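PDB 3QC0: sugar isomerase from Sinorhizobium meliloti, which binds zinc in a TIM barrel of the xylose isomerase-like family and probably interconverts sugars, its substrate not being established. Local coordinates for residues L59-L64 and A93-D98; R87-A92 and P130-A135; C206-P211 and D224-L229. One frame throughout, in Å; residues are numbered along the deposited sequence. Where two conformers were deposited one is given.

Interaction 1 of 3, residues L59-L64 and A93-D98; sequences LKLTGL and AELGAD
Lys60 and Asp98 meet with their side chains at about a right angle, and NZ donates to the syn lone pair of Asp98 OD2, 2.8 Å away, in a salt bridge. The lysine chain leaves with CG anti to its backbone N (chi1 161°) and bends at chi3 and chi4, which brings NZ back to Asp98 OD2; CG, CD and CE all pass close to the same oxygen. Asp98 is tied through its backbone as well, its N donating to Leu61 O at 2.8 Å and 164°. Its other oxygen, OD1, and Gly96 O both lie within hydrogen-bonding distance of a water that accepts the N-H of Leu61. A second water joins Leu59 O to Leu95 O. An alanine in place of Asp98 would probably leave the Lys60 ammonium without its mate and the water on Leu61 N less firmly placed, although the backbone bond could remain.

The apolar half is built round Leu61. Its CD2 lies 3.7 Å from Leu95 CB, the two leucine chains crossing obliquely, while its CB packs 4.0 Å from Ala97 CB. Leu64 approaches from further along, its CB 4.3 Å from the same methyl of Ala97. Between Leu95 and Ala97 the chain turns at Gly96, where positive phi and a Schellman motif close helix 75-94.

This is the return of a beta-alpha-beta unit: the chain leaving helix 75-94 crosses the start of strand 60-68 at nearly a right angle (94°) just before strand 100-103, which pairs with Leu64 through Val101. Helix 47-57 flanks the leucines, Val54 against Leu61 and Ala50 against Leu95, and Ile35 of strand 34-36 lies against Leu61.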
loop_
_atom_site.group_PDB
_atom_site.type_symbol
_atom_site.label_atom_id
_atom_site.label_comp_id
_atom_site.label_asym_id
_atom_site.label_seq_id
_atom_site.Cartn_x
_atom_site.Cartn_y
_atom_site.Cartn_z
ATOM N N LEU A 59 -8.012 10.462 32.966
ATOM C CA LEU A 59 -7.807 9.742 31.670
ATOM C C LEU A 59 -6.488 10.128 31.046
ATOM O O LEU A 59 -6.134 11.305 31.000
ATOM C CB LEU A 59 -8.927 10.048 30.667
ATOM C CG LEU A 59 -10.385 9.721 30.998
ATOM C CD1 LEU A 59 -11.305 10.103 29.823
ATOM C CD2 LEU A 59 -10.568 8.271 31.368
ATOM N N LYS A 60 -5.776 9.120 30.529
ATOM C CA LYS A 60 -4.642 9.328 29.624
ATOM C C LYS A 60 -5.207 9.450 28.214
ATOM O O LYS A 60 -6.163 8.757 27.863
ATOM C CB LYS A 60 -3.659 8.155 29.709
ATOM C CG LYS A 60 -2.715 8.058 28.510
ATOM C CD LYS A 60 -1.717 6.904 28.642
ATOM C CE LYS A 60 -0.616 7.190 29.664
ATOM N NZ LYS A 60 0.101 8.471 29.450
ATOM N N LEU A 61 -4.650 10.356 27.423
ATOM C CA LEU A 61 -4.906 10.390 25.984
ATOM C C LEU A 61 -3.659 9.875 25.276
ATOM O O LEU A 61 -2.590 10.481 25.366
ATOM C CB LEU A 61 -5.240 11.785 25.489
ATOM C CG LEU A 61 -6.737 12.102 25.415
ATOM C CD1 LEU A 61 -7.385 12.150 26.795
ATOM C CD2 LEU A 61 -6.976 13.387 24.616
ATOM N N THR A 62 -3.781 8.730 24.617
ATOM C CA THR A 62 -2.621 8.196 23.879
ATOM C C THR A 62 -2.354 9.017 22.611
ATOM O O THR A 62 -1.259 8.942 22.034
ATOM C CB THR A 62 -2.809 6.689 23.549
ATOM O OG1 THR A 62 -4.114 6.477 23.002
ATOM C CG2 THR A 62 -2.603 5.844 24.821
ATOM N N GLY A 63 -3.363 9.765 22.171
ATOM C CA GLY A 63 -3.245 10.679 21.058
ATOM C C GLY A 63 -4.471 11.563 20.951
ATOM O O GLY A 63 -5.509 11.259 21.572
ATOM N N LEU A 64 -4.348 12.636 20.176
ATOM C CA LEU A 64 -5.504 13.365 19.642
ATOM C C LEU A 64 -5.435 13.208 18.118
ATOM O O LEU A 64 -4.387 13.462 17.503
ATOM C CB LEU A 64 -5.465 14.845 20.014
ATOM C CG LEU A 64 -6.577 15.727 19.453
ATOM C CD1 LEU A 64 -7.986 15.303 19.972
ATOM C CD2 LEU A 64 -6.305 17.219 19.759
ATOM N N ALA A 93 -2.927 20.054 23.973
ATOM C CA ALA A 93 -2.347 20.567 25.240
ATOM C C ALA A 93 -3.424 20.659 26.310
ATOM O O ALA A 93 -3.201 20.203 27.428
ATOM C CB ALA A 93 -1.700 21.905 24.999
ATOM N N GLU A 94 -4.587 21.186 25.956
ATOM C CA GLU A 94 -5.704 21.316 26.915
ATOM C C GLU A 94 -6.121 19.960 27.469
ATOM O O GLU A 94 -6.456 19.813 28.659
ATOM C CB GLU A 94 -6.904 21.976 26.255
ATOM C CG GLU A 94 -8.168 22.029 27.134
ATOM C CD GLU A 94 -7.955 22.814 28.437
ATOM O OE1 GLU A 94 -7.218 23.811 28.428
ATOM O OE2 GLU A 94 -8.531 22.413 29.463
ATOM N N LEU A 95 -6.129 18.942 26.605
ATOM C CA LEU A 95 -6.542 17.609 26.986
ATOM C C LEU A 95 -5.421 16.740 27.591
ATOM O O LEU A 95 -5.653 15.581 27.940
ATOM C CB LEU A 95 -7.186 16.907 25.797
ATOM C CG LEU A 95 -8.376 17.617 25.154
ATOM C CD1 LEU A 95 -8.806 16.885 23.866
ATOM C CD2 LEU A 95 -9.536 17.742 26.181
ATOM N N GLY A 96 -4.201 17.273 27.671
ATOM C CA GLY A 96 -3.053 16.524 28.153
ATOM C C GLY A 96 -2.662 15.336 27.290
ATOM O O GLY A 96 -2.119 14.363 27.793
ATOM N N ALA A 97 -2.939 15.440 25.996
ATOM C CA ALA A 97 -2.635 14.327 25.083
ATOM C C ALA A 97 -1.129 13.979 25.020
ATOM O O ALA A 97 -0.266 14.862 24.979
ATOM C CB ALA A 97 -3.157 14.614 23.662
ATOM N N ASP A 98 -0.827 12.683 24.985
ATOM C CA ASP A 98 0.550 12.232 24.901
ATOM C C ASP A 98 1.206 12.605 23.558
ATOM O O ASP A 98 2.428 12.702 23.465
ATOM C CB ASP A 98 0.622 10.720 25.081
ATOM C CG ASP A 98 0.340 10.283 26.515
ATOM O OD1 ASP A 98 0.239 11.156 27.405
ATOM O OD2 ASP A 98 0.248 9.059 26.754
HETATM O O HOH W 1 -4.782 13.479 29.468
HETATM O O HOH W 2 -2.329 11.731 28.531
#

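Interaction 2 of 3, residues R87-A92 and P130-A135; sequences RAVDEA and PHARAA
His131 NE2 donates to Asp90 OD1 at 2.7 Å and 161°, reaching the syn side of the oxygen from 27° out of the carboxylate plane. The acceptor lies at the imidazole edge, near the ring plane, with carboxylate and ring turned 40° apart. Beside this polar pair, Val89 and His131 slide past each other in opposite directions, and Val89 CG1 touches both His131 CD2 and the methyl of Ala135, the latter a tight 3.5 Å away (Ala135 CB). The other branch, CG2, touches Ala132 CB at 4.0 Å.

Helices 75-94 and 114-135 are successive outer helices of the TIM barrel, and the segments 87-92 and 130-135 run nearly parallel, their axes 9.5 Å apart.

In the second shell, Arg87 steadies the carboxylate from one turn earlier: NH2 donates to Asp90 OD2 at 2.9 Å in a salt bridge. Bends at chi2 and chi3 bring the chain round so that NH2 meets OD2 from above the carboxylate plane, with the oxygen in the plane of the guanidinium, which is almost perpendicular to the imidazole. Each oxygen of Asp90 therefore has its own donor. Further inward, Leu139 of strand 139-141 meets both Val89 and Ala132, and Leu100 of strand 100-103 also touches Val89.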
loop_
_atom_site.group_PDB
_atom_site.type_symbol
_atom_site.label_atom_id
_atom_site.label_comp_id
_atom_site.label_asym_id
_atom_site.label_seq_id
_atom_site.Cartn_x
_atom_site.Cartn_y
_atom_site.Cartn_z
ATOM N N ARG A 87 -3.933 25.102 16.129
ATOM C CA ARG A 87 -5.144 24.904 16.906
ATOM C C ARG A 87 -5.219 23.471 17.462
ATOM O O ARG A 87 -5.565 23.249 18.608
ATOM C CB ARG A 87 -6.388 25.200 16.062
ATOM C CG ARG A 87 -6.483 26.567 15.412
ATOM C CD ARG A 87 -6.774 27.695 16.418
ATOM N NE ARG A 87 -5.619 27.940 17.286
ATOM C CZ ARG A 87 -4.502 28.577 16.919
ATOM N NH1 ARG A 87 -4.349 29.078 15.695
ATOM N NH2 ARG A 87 -3.509 28.692 17.783
ATOM N N ALA A 88 -4.859 22.480 16.631
ATOM C CA ALA A 88 -4.845 21.118 17.057
ATOM C C ALA A 88 -3.885 20.899 18.225
ATOM O O ALA A 88 -4.182 20.156 19.148
ATOM C CB ALA A 88 -4.519 20.161 15.873
ATOM N N VAL A 89 -2.724 21.548 18.174
ATOM C CA VAL A 89 -1.764 21.497 19.264
ATOM C C VAL A 89 -2.382 22.084 20.520
ATOM O O VAL A 89 -2.241 21.491 21.565
ATOM C CB VAL A 89 -0.480 22.254 18.918
ATOM C CG1 VAL A 89 0.377 22.548 20.185
ATOM C CG2 VAL A 89 0.354 21.441 17.876
ATOM N N ASP A 90 -3.073 23.214 20.393
ATOM C CA ASP A 90 -3.700 23.844 21.563
ATOM C C ASP A 90 -4.736 22.895 22.213
ATOM O O ASP A 90 -4.853 22.801 23.440
ATOM C CB ASP A 90 -4.344 25.171 21.189
ATOM C CG ASP A 90 -3.353 26.225 20.765
ATOM O OD1 ASP A 90 -2.100 26.048 20.890
ATOM O OD2 ASP A 90 -3.837 27.274 20.291
ATOM N N GLU A 91 -5.524 22.228 21.377
ATOM C CA GLU A 91 -6.494 21.242 21.811
ATOM C C GLU A 91 -5.804 20.083 22.536
ATOM O O GLU A 91 -6.211 19.687 23.634
ATOM C CB GLU A 91 -7.329 20.752 20.627
ATOM C CG GLU A 91 -8.144 21.832 19.933
ATOM C CD GLU A 91 -8.619 21.466 18.541
ATOM O OE1 GLU A 91 -8.720 20.256 18.265
ATOM O OE2 GLU A 91 -8.869 22.411 17.728
ATOM N N ALA A 92 -4.752 19.534 21.932
ATOM C CA ALA A 92 -4.013 18.457 22.537
ATOM C C ALA A 92 -3.463 18.848 23.895
ATOM O O ALA A 92 -3.479 18.045 24.829
ATOM C CB ALA A 92 -2.847 17.952 21.593
ATOM N N PRO A 130 7.653 24.622 16.445
ATOM C CA PRO A 130 7.889 25.543 17.598
ATOM C C PRO A 130 6.650 25.719 18.484
ATOM O O PRO A 130 6.785 25.822 19.720
ATOM C CB PRO A 130 8.329 26.849 16.918
ATOM C CG PRO A 130 8.899 26.401 15.571
ATOM C CD PRO A 130 8.026 25.249 15.172
ATOM N N HIS A 131 5.473 25.760 17.859
ATOM C CA HIS A 131 4.242 25.853 18.610
ATOM C C HIS A 131 4.017 24.621 19.463
ATOM O O HIS A 131 3.646 24.702 20.625
ATOM C CB HIS A 131 3.093 26.085 17.650
ATOM C CG HIS A 131 1.857 26.556 18.321
ATOM N ND1 HIS A 131 1.626 27.880 18.568
ATOM C CD2 HIS A 131 0.767 25.885 18.757
ATOM C CE1 HIS A 131 0.447 28.007 19.161
ATOM N NE2 HIS A 131 -0.085 26.808 19.309
ATOM N N ALA A 132 4.275 23.451 18.881
ATOM C CA ALA A 132 4.116 22.201 19.587
ATOM C C ALA A 132 5.101 22.088 20.754
ATOM O O ALA A 132 4.737 21.666 21.850
ATOM C CB ALA A 132 4.285 21.002 18.601
ATOM N N ARG A 133 6.357 22.430 20.505
ATOM C CA ARG A 133 7.384 22.346 21.555
ATOM C C ARG A 133 7.058 23.295 22.708
ATOM O O ARG A 133 7.137 22.890 23.863
ATOM C CB ARG A 133 8.754 22.601 20.953
ATOM C CG ARG A 133 9.273 21.424 20.108
ATOM C CD ARG A 133 10.669 21.701 19.468
ATOM N NE ARG A 133 11.793 21.298 20.307
ATOM C CZ ARG A 133 13.002 21.860 20.262
ATOM N NH1 ARG A 133 13.246 22.882 19.454
ATOM N NH2 ARG A 133 13.966 21.416 21.045
ATOM N N ALA A 134 6.607 24.504 22.399
ATOM C CA ALA A 134 6.222 25.479 23.442
ATOM C C ALA A 134 5.034 24.986 24.262
ATOM O O ALA A 134 4.956 25.263 25.470
ATOM C CB ALA A 134 5.929 26.833 22.794
ATOM N N ALA A 135 4.101 24.259 23.630
ATOM C CA ALA A 135 2.931 23.700 24.287
ATOM C C ALA A 135 3.179 22.411 25.039
ATOM O O ALA A 135 2.302 21.949 25.779
ATOM C CB ALA A 135 1.739 23.513 23.245
#

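Interaction 3 of 3, residues C206-P211 and D224-L229; sequences CDWLVP and DGVIDL
A chi1 of -139°, off the staggered positions, brings CG of Asp207 toward the backbone of 225-227, where its oxygens meet the N-H groups, while at Trp208 CG stands anti to the backbone N (chi1 -176°), with the far end of the indole leading away from 224-229. Asp207 OD1 takes the N-H of Ile227 on its syn lone pair at 2.9 Å and 163°. On its anti side the same oxygen accepts from Trp208 N, its own neighbour, so two backbone donors grip one atom. OD2 receives a weak bond from Gly225 N at 2.9 Å, and also binds Gly223 N and a water that bridges to Ile227 O.

The backbones join directly where Val226 N donates to Trp208 O at 3.0 Å. That carbonyl also receives a CA-H...O contact from Gly225, at 3.2 Å from its CA; a CB on Gly225 would clash with Trp208 O and Asp207 OD1. Val226 and Trp208 lie side by side, pointing the same way, and Val226 CG1 meets Val210 CG2 at 3.6 Å. Ile227 CG1 packs 3.8 Å from Trp208 CB.

Both segments belong to the long loop after strand 200-205, and Asp228 caps helix 229-238 through Gly231 N. The Trp208 ring meets those of His145, Tyr179 and Trp182, and Ala150 of the second subunit packs on it.

One carboxylate gathers several backbone N-H groups of this irregular loop, which would be expected to stabilise its charge and probably help to fix the loop's course; its Cys206 end lies near the metal site. Cys206 O, by contrast, is buried against Leu229 CD2 and has no hydrogen-bond partner.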
loop_
_atom_site.group_PDB
_atom_site.type_symbol
_atom_site.label_atom_id
_atom_site.label_comp_id
_atom_site.label_asym_id
_atom_site.label_seq_id
_atom_site.Cartn_x
_atom_site.Cartn_y
_atom_site.Cartn_z
ATOM N N CYS A 206 -5.304 -3.144 15.589
ATOM C CA CYS A 206 -6.469 -3.523 14.777
ATOM C C CYS A 206 -5.929 -4.689 13.934
ATOM O O CYS A 206 -4.899 -5.259 14.278
ATOM C CB CYS A 206 -7.000 -2.375 13.913
ATOM S SG CYS A 206 -5.776 -1.721 12.785
ATOM N N ASP A 207 -6.640 -5.059 12.887
ATOM C CA ASP A 207 -6.171 -6.144 12.061
ATOM C C ASP A 207 -6.478 -5.914 10.587
ATOM O O ASP A 207 -7.348 -5.096 10.241
ATOM C CB ASP A 207 -6.773 -7.494 12.526
ATOM C CG ASP A 207 -5.759 -8.647 12.490
ATOM O OD1 ASP A 207 -4.799 -8.601 11.653
ATOM O OD2 ASP A 207 -5.928 -9.632 13.273
ATOM N N TRP A 208 -5.733 -6.635 9.752
ATOM C CA TRP A 208 -5.902 -6.636 8.312
ATOM C C TRP A 208 -6.660 -7.881 7.896
ATOM O O TRP A 208 -6.159 -8.988 8.053
ATOM C CB TRP A 208 -4.522 -6.558 7.609
ATOM C CG TRP A 208 -4.689 -6.448 6.111
ATOM C CD1 TRP A 208 -4.880 -7.487 5.224
ATOM C CD2 TRP A 208 -4.740 -5.254 5.324
ATOM N NE1 TRP A 208 -4.995 -7.001 3.952
ATOM C CE2 TRP A 208 -4.922 -5.635 3.985
ATOM C CE3 TRP A 208 -4.577 -3.922 5.601
ATOM C CZ2 TRP A 208 -5.010 -4.710 2.964
ATOM C CZ3 TRP A 208 -4.685 -3.001 4.600
ATOM C CH2 TRP A 208 -4.867 -3.397 3.285
ATOM N N LEU A 209 -7.884 -7.685 7.417
ATOM C CA LEU A 209 -8.762 -8.810 7.077
ATOM C C LEU A 209 -8.449 -9.393 5.710
ATOM O O LEU A 209 -8.021 -8.684 4.814
ATOM C CB LEU A 209 -10.225 -8.364 7.150
ATOM C CG LEU A 209 -10.719 -7.846 8.509
ATOM C CD1 LEU A 209 -12.172 -7.353 8.314
ATOM C CD2 LEU A 209 -10.528 -8.929 9.593
ATOM N N VAL A 210 -8.741 -10.688 5.572
ATOM C CA VAL A 210 -8.687 -11.357 4.273
ATOM C C VAL A 210 -10.083 -11.951 3.975
ATOM O O VAL A 210 -10.495 -12.906 4.630
ATOM C CB VAL A 210 -7.588 -12.459 4.214
ATOM C CG1 VAL A 210 -7.678 -13.256 2.880
ATOM C CG2 VAL A 210 -6.184 -11.827 4.413
ATOM N N PRO A 211 -10.791 -11.396 2.986
ATOM C CA PRO A 211 -10.467 -10.223 2.187
ATOM C C PRO A 211 -10.727 -8.939 2.963
ATOM O O PRO A 211 -11.479 -8.938 3.951
ATOM C CB PRO A 211 -11.464 -10.310 1.035
ATOM C CG PRO A 211 -12.672 -10.921 1.702
ATOM C CD PRO A 211 -12.105 -11.971 2.591
ATOM N N ASP A 224 -8.969 -11.226 14.066
ATOM C CA ASP A 224 -9.845 -11.619 12.976
ATOM C C ASP A 224 -9.093 -11.592 11.654
ATOM O O ASP A 224 -9.598 -12.107 10.636
ATOM C CB ASP A 224 -11.073 -10.699 12.871
ATOM C CG ASP A 224 -12.161 -10.997 13.920
ATOM O OD1 ASP A 224 -12.027 -12.002 14.662
ATOM O OD2 ASP A 224 -13.172 -10.254 13.908
ATOM N N GLY A 225 -7.896 -10.986 11.649
ATOM C CA GLY A 225 -7.102 -10.872 10.414
ATOM C C GLY A 225 -5.763 -11.578 10.517
ATOM O O GLY A 225 -5.607 -12.530 11.271
ATOM N N VAL A 226 -4.785 -11.086 9.745
ATOM C CA VAL A 226 -3.525 -11.772 9.498
ATOM C C VAL A 226 -2.293 -11.114 10.066
ATOM O O VAL A 226 -1.179 -11.605 9.843
ATOM C CB VAL A 226 -3.305 -11.959 7.983
ATOM C CG1 VAL A 226 -4.445 -12.766 7.401
ATOM C CG2 VAL A 226 -3.062 -10.617 7.288
ATOM N N ILE A 227 -2.433 -10.005 10.773
ATOM C CA ILE A 227 -1.257 -9.315 11.287
ATOM C C ILE A 227 -0.661 -10.061 12.460
ATOM O O ILE A 227 -1.371 -10.510 13.345
ATOM C CB ILE A 227 -1.573 -7.853 11.711
ATOM C CG1 ILE A 227 -2.089 -7.045 10.498
ATOM C CG2 ILE A 227 -0.338 -7.192 12.345
ATOM C CD1 ILE A 227 -2.382 -5.583 10.784
ATOM N N ASP A 228 0.654 -10.193 12.467
ATOM C CA ASP A 228 1.372 -10.767 13.605
ATOM C C ASP A 228 1.483 -9.695 14.680
ATOM O O ASP A 228 2.562 -9.110 14.883
ATOM C CB ASP A 228 2.729 -11.250 13.112
ATOM C CG ASP A 228 3.614 -11.859 14.198
ATOM O OD1 ASP A 228 3.171 -12.052 15.349
ATOM O OD2 ASP A 228 4.817 -12.156 13.884
ATOM N N LEU A 229 0.336 -9.427 15.344
ATOM C CA LEU A 229 0.243 -8.371 16.362
ATOM C C LEU A 229 1.247 -8.623 17.480
ATOM O O LEU A 229 1.960 -7.702 17.916
ATOM C CB LEU A 229 -1.189 -8.258 16.886
ATOM C CG LEU A 229 -2.215 -7.767 15.869
ATOM C CD1 LEU A 229 -3.669 -8.019 16.343
ATOM C CD2 LEU A 229 -1.965 -6.274 15.513
HETATM O O HOH W 3 -3.937 -11.269 13.841
HETATM O O HOH W 4 -9.560 -12.204 7.912
#

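Interactions 1 and 2 are neighbours, 12 Å apart between centres, and share helix 75-94: the first ties the helix exit to strand 60-68, the second sets the helix against 114-135. Ala97 N probably bonds to Ala92 O where they join. Interaction 3 lies on the opposite side of the chain's centre, its centre about 28 and 34 Å from those of interactions 1 and 2, in a loop near the zinc and the second subunit. Interaction 1 is mostly buried, with leucine packing inside and an ion pair at its more exposed edge; interaction 2, partly buried between outer helices, mixes valine-alanine packing with a histidine-carboxylate bond; interaction 3, also partly buried, relies chiefly on backbone N-H groups gathered by an aspartate.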